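Local coordinates for chitin oligosaccharide binding protein NagB2 (Paenibacillus sp. FPU-7, PDB 7EHQ) that probably binds chitin oligosaccharides outside the cell as the solute-binding component of a sugar uptake system, at residues A[50-55]-A[342-347]; A[394-399]-A[422-427]. All coordinates share one frame; numbering follows the deposited sequence.

Contact 1: residues A[50-55]-A[342-347]; sequences LEKVVK and LEIQGE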
# COMPACT_ATOMS: atom_id res chain seq x y z
N LEU A 50 -6.22 -8.95 -14.93
CA LEU A 50 -6.16 -7.78 -15.80
C LEU A 50 -6.22 -8.19 -17.27
O LEU A 50 -6.95 -7.59 -18.06
CB LEU A 50 -4.88 -6.99 -15.50
CG LEU A 50 -4.60 -5.73 -16.33
CD1 LEU A 50 -5.74 -4.73 -16.22
CD2 LEU A 50 -3.31 -5.10 -15.83
N GLU A 51 -5.45 -9.22 -17.65
CA GLU A 51 -5.46 -9.67 -19.05
C GLU A 51 -6.83 -10.20 -19.45
O GLU A 51 -7.32 -9.95 -20.56
CB GLU A 51 -4.37 -10.73 -19.25
CG GLU A 51 -2.93 -10.20 -19.02
CD GLU A 51 -1.84 -11.26 -19.09
OE1 GLU A 51 -2.13 -12.46 -18.83
OE2 GLU A 51 -0.69 -10.90 -19.38
N LYS A 52 -7.48 -10.93 -18.54
CA LYS A 52 -8.85 -11.41 -18.78
C LYS A 52 -9.81 -10.25 -19.03
O LYS A 52 -10.64 -10.31 -19.94
CB LYS A 52 -9.29 -12.26 -17.58
CG LYS A 52 -10.79 -12.54 -17.44
CD LYS A 52 -11.03 -13.41 -16.17
CE LYS A 52 -12.40 -14.06 -16.12
NZ LYS A 52 -13.46 -13.14 -15.59
N VAL A 53 -9.70 -9.19 -18.22
CA VAL A 53 -10.54 -8.02 -18.43
C VAL A 53 -10.22 -7.37 -19.77
O VAL A 53 -11.13 -6.95 -20.51
CB VAL A 53 -10.35 -7.03 -17.26
CG1 VAL A 53 -10.93 -5.66 -17.60
CG2 VAL A 53 -10.98 -7.57 -16.00
N VAL A 54 -8.93 -7.28 -20.11
CA VAL A 54 -8.50 -6.63 -21.34
C VAL A 54 -9.08 -7.36 -22.56
O VAL A 54 -9.61 -6.74 -23.50
CB VAL A 54 -6.97 -6.57 -21.40
CG1 VAL A 54 -6.48 -6.23 -22.82
CG2 VAL A 54 -6.47 -5.53 -20.41
N LYS A 55 -8.96 -8.69 -22.56
CA LYS A 55 -9.49 -9.50 -23.67
C LYS A 55 -10.98 -9.28 -23.86
O LYS A 55 -11.45 -9.15 -24.99
CB LYS A 55 -9.20 -10.96 -23.38
CG LYS A 55 -9.52 -11.90 -24.53
CD LYS A 55 -9.22 -13.33 -24.13
CE LYS A 55 -9.57 -14.28 -25.25
NZ LYS A 55 -9.31 -15.70 -24.83
N LEU A 342 -18.57 -6.53 -9.96
CA LEU A 342 -18.61 -7.44 -8.81
C LEU A 342 -17.89 -8.74 -9.09
O LEU A 342 -17.25 -9.30 -8.20
CB LEU A 342 -20.07 -7.71 -8.42
CG LEU A 342 -20.86 -6.56 -7.80
CD1 LEU A 342 -22.23 -7.05 -7.33
CD2 LEU A 342 -20.11 -5.90 -6.66
N GLU A 343 -18.00 -9.27 -10.31
CA GLU A 343 -17.38 -10.56 -10.59
C GLU A 343 -15.87 -10.46 -10.53
O GLU A 343 -15.22 -11.32 -9.94
CB GLU A 343 -17.83 -11.10 -11.95
CG GLU A 343 -17.10 -12.38 -12.30
CD GLU A 343 -17.48 -12.94 -13.65
OE1 GLU A 343 -18.06 -12.20 -14.48
OE2 GLU A 343 -17.17 -14.13 -13.88
N ILE A 344 -15.30 -9.41 -11.13
CA ILE A 344 -13.86 -9.22 -11.11
C ILE A 344 -13.37 -8.91 -9.70
O ILE A 344 -12.34 -9.42 -9.27
CB ILE A 344 -13.47 -8.11 -12.12
CG1 ILE A 344 -13.86 -8.56 -13.54
CG2 ILE A 344 -11.96 -7.81 -12.05
CD1 ILE A 344 -13.08 -9.81 -13.96
N GLN A 345 -14.13 -8.11 -8.95
CA GLN A 345 -13.77 -7.84 -7.56
C GLN A 345 -13.78 -9.12 -6.73
O GLN A 345 -12.87 -9.37 -5.93
CB GLN A 345 -14.75 -6.84 -6.96
CG GLN A 345 -14.63 -5.45 -7.53
CD GLN A 345 -13.70 -4.58 -6.71
OE1 GLN A 345 -13.85 -4.50 -5.49
NE2 GLN A 345 -12.75 -3.94 -7.36
N GLY A 346 -14.81 -9.96 -6.91
CA GLY A 346 -14.89 -11.18 -6.13
C GLY A 346 -13.79 -12.17 -6.46
O GLY A 346 -13.36 -12.94 -5.59
N GLU A 347 -13.34 -12.18 -7.71
CA GLU A 347 -12.26 -13.08 -8.08
C GLU A 347 -10.93 -12.59 -7.52
O GLU A 347 -10.06 -13.37 -7.16
CB GLU A 347 -12.16 -13.21 -9.59
CG GLU A 347 -11.03 -14.10 -10.07
CD GLU A 347 -11.21 -14.51 -11.49
OE1 GLU A 347 -12.31 -14.23 -12.04
OE2 GLU A 347 -10.28 -15.11 -12.07
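K52 and V53 of helix 44-60 face I344 and E347 of helix 342-352 across two nearly antiparallel helix segments, their directions 163° apart and their axes 11.7 Å apart at closest approach. V53 and I344 meet in the middle. The CG2 branch of V53 lies 3.7 Å from CD1 of I344 and is also close to CG1, so the valine presents one methyl to the outer half of the isoleucine chain, the two side chains running at a slant to each other. I344 directs CG1 away from its own carbonyl carbon (chi1 -62°), which turns the CG1 branch, with CD1 at its end, toward V53. Branched, apolar residues suit this place because both are buried; V53 also touches F335, N338 and F339 of helix 326-339.

K52 closes the more open side. Its chain is extended as far as CE and bends only at the last torsion (chi4 -83°), and it slides past I344 in the opposite direction, leaving NZ 3.7 Å from CD1 of I344. The ammonium group lies beside the end of I344 while reaching toward acid groups: OE1 of E347 is 3.9 Å from NZ of K52, a long salt bridge, and OE2 of E343 stands 4.2 Å from the same NZ, near enough only for a looser attraction. Two carboxylates one helical turn apart would probably favour the charged form of the lysine that approaches them. Lysine suits this partly exposed place, its aliphatic chain passing I344 and its charged end turned to the acids. An apolar pair flanked by a loose charge pair is here a peripheral helix-to-helix packing in the α/β fold of a periplasmic-binding-protein-like solute receptor.

Contact 2: residues A[394-399]-A[422-427]; sequences PKVKVT and QKVQDE
V424 turns its CG2 anti to the backbone N and sets CG1 between N and the carbonyl carbon (chi1 64°), spreading both methyls toward K395 and T399. T399 answers with chi1 -61°: it meets V424 tip to tip, its CG2 3.9 Å from V424 CG1 and its OG1 3.8 Å from V424 CG2. Threonine suits this site because its methyl can pack while its hydroxyl bonds back to its own helix, OG1 lying 2.7 Å from K395 O. That oxygen also accepts from T399 N, on the opposite face of its plane.

K395 lays CG against V424 CG2, then crosses E427 at about a right angle; its NZ is 3.4 Å from E427 OE1, a salt bridge whose hydrogen bond is weak. On the buried flank V396 brings CG1 to 3.6 Å from Q425 OE1, an amide oxygen held by W227 NE1.

The antiparallel segments, with axes 9.1 Å apart, join helix 394-407 to helix 414-431 as a close-packed helical hairpin. M421 and A428 of the second helix extend the cover on V396, while P394 touches helix 100-107.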
# COMPACT_ATOMS: atom_id res chain seq x y z
N PRO A 394 5.40 14.15 -2.98
CA PRO A 394 6.38 13.11 -3.34
C PRO A 394 7.80 13.35 -2.85
O PRO A 394 8.43 12.39 -2.40
CB PRO A 394 6.30 13.05 -4.88
CG PRO A 394 4.93 13.57 -5.17
CD PRO A 394 4.69 14.66 -4.17
N LYS A 395 8.31 14.58 -2.92
CA LYS A 395 9.67 14.81 -2.40
C LYS A 395 9.76 14.51 -0.91
O LYS A 395 10.80 14.04 -0.43
CB LYS A 395 10.10 16.25 -2.68
CG LYS A 395 11.60 16.46 -2.41
CD LYS A 395 12.15 17.69 -3.13
CE LYS A 395 13.68 17.67 -3.14
NZ LYS A 395 14.23 18.13 -1.83
N VAL A 396 8.70 14.80 -0.15
CA VAL A 396 8.71 14.46 1.26
C VAL A 396 8.77 12.95 1.44
O VAL A 396 9.55 12.42 2.25
CB VAL A 396 7.49 15.07 1.97
CG1 VAL A 396 7.49 14.73 3.44
CG2 VAL A 396 7.51 16.58 1.80
N LYS A 397 7.93 12.24 0.69
CA LYS A 397 7.94 10.78 0.78
C LYS A 397 9.32 10.21 0.50
O LYS A 397 9.83 9.39 1.25
CB LYS A 397 6.94 10.21 -0.22
CG LYS A 397 6.81 8.69 -0.11
CD LYS A 397 5.96 8.11 -1.25
CE LYS A 397 6.67 8.16 -2.61
NZ LYS A 397 5.81 7.54 -3.66
N VAL A 398 9.94 10.62 -0.60
CA VAL A 398 11.17 9.95 -0.96
C VAL A 398 12.28 10.37 -0.01
O VAL A 398 13.21 9.60 0.22
CB VAL A 398 11.53 10.18 -2.45
CG1 VAL A 398 10.42 9.59 -3.38
CG2 VAL A 398 11.71 11.62 -2.75
N THR A 399 12.16 11.55 0.62
CA THR A 399 13.15 11.93 1.64
C THR A 399 13.04 11.03 2.86
O THR A 399 14.04 10.61 3.42
CB THR A 399 12.96 13.40 2.04
OG1 THR A 399 13.15 14.23 0.89
CG2 THR A 399 13.94 13.80 3.16
N GLN A 422 11.37 17.85 8.49
CA GLN A 422 10.62 19.11 8.57
C GLN A 422 11.18 20.13 7.59
O GLN A 422 10.44 21.00 7.13
CB GLN A 422 10.60 19.63 10.00
CG GLN A 422 9.62 20.77 10.21
CD GLN A 422 8.21 20.34 9.81
OE1 GLN A 422 7.77 19.25 10.16
NE2 GLN A 422 7.52 21.21 9.08
N LYS A 423 12.47 20.05 7.24
CA LYS A 423 13.01 20.98 6.25
C LYS A 423 12.41 20.74 4.87
O LYS A 423 12.03 21.69 4.18
CB LYS A 423 14.54 20.88 6.18
CG LYS A 423 15.22 21.07 7.52
CD LYS A 423 14.61 22.18 8.37
CE LYS A 423 15.09 22.12 9.80
NZ LYS A 423 14.21 21.23 10.63
N VAL A 424 12.31 19.47 4.46
CA VAL A 424 11.71 19.23 3.16
C VAL A 424 10.20 19.47 3.22
O VAL A 424 9.59 19.84 2.22
CB VAL A 424 12.05 17.82 2.62
CG1 VAL A 424 11.46 16.73 3.51
CG2 VAL A 424 11.55 17.67 1.19
N GLN A 425 9.61 19.29 4.40
CA GLN A 425 8.18 19.58 4.54
C GLN A 425 7.91 21.07 4.38
O GLN A 425 6.97 21.47 3.68
CB GLN A 425 7.68 19.06 5.89
CG GLN A 425 6.14 19.14 6.06
CD GLN A 425 5.40 18.16 5.15
OE1 GLN A 425 5.42 16.95 5.38
NE2 GLN A 425 4.75 18.68 4.12
N ASP A 426 8.74 21.92 5.01
CA ASP A 426 8.59 23.36 4.85
C ASP A 426 8.79 23.78 3.41
O ASP A 426 8.05 24.62 2.88
CB ASP A 426 9.60 24.09 5.75
CG ASP A 426 9.25 24.00 7.21
OD1 ASP A 426 8.07 23.76 7.54
OD2 ASP A 426 10.16 24.17 8.04
N GLU A 427 9.77 23.17 2.74
CA GLU A 427 10.04 23.51 1.35
C GLU A 427 8.87 23.11 0.45
O GLU A 427 8.52 23.82 -0.50
CB GLU A 427 11.34 22.82 0.91
CG GLU A 427 11.62 22.84 -0.58
CD GLU A 427 12.68 21.82 -0.98
OE1 GLU A 427 12.40 21.00 -1.88
OE2 GLU A 427 13.78 21.83 -0.40

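Overall arrangement
Contact 1 and contact 2 lie on opposite sides of the chain's centre, their own centres 38 Å apart and their nearest atoms about 20 Å from each other. They share no helix and come in series: contact 1 closes before contact 2 opens. Contact 1 joins segments 287 residues apart in sequence, bringing an early part of the chain against a late one, whereas contact 2 pairs two neighbouring helices near the C-terminus. Bound N-acetylglucosamine lies about 12 Å from the side chains of both I344 and V396. The two packings lie in helical parts of the fold with the sugar in between, consistent with the two lobes that enclose the ligand in solute-binding proteins.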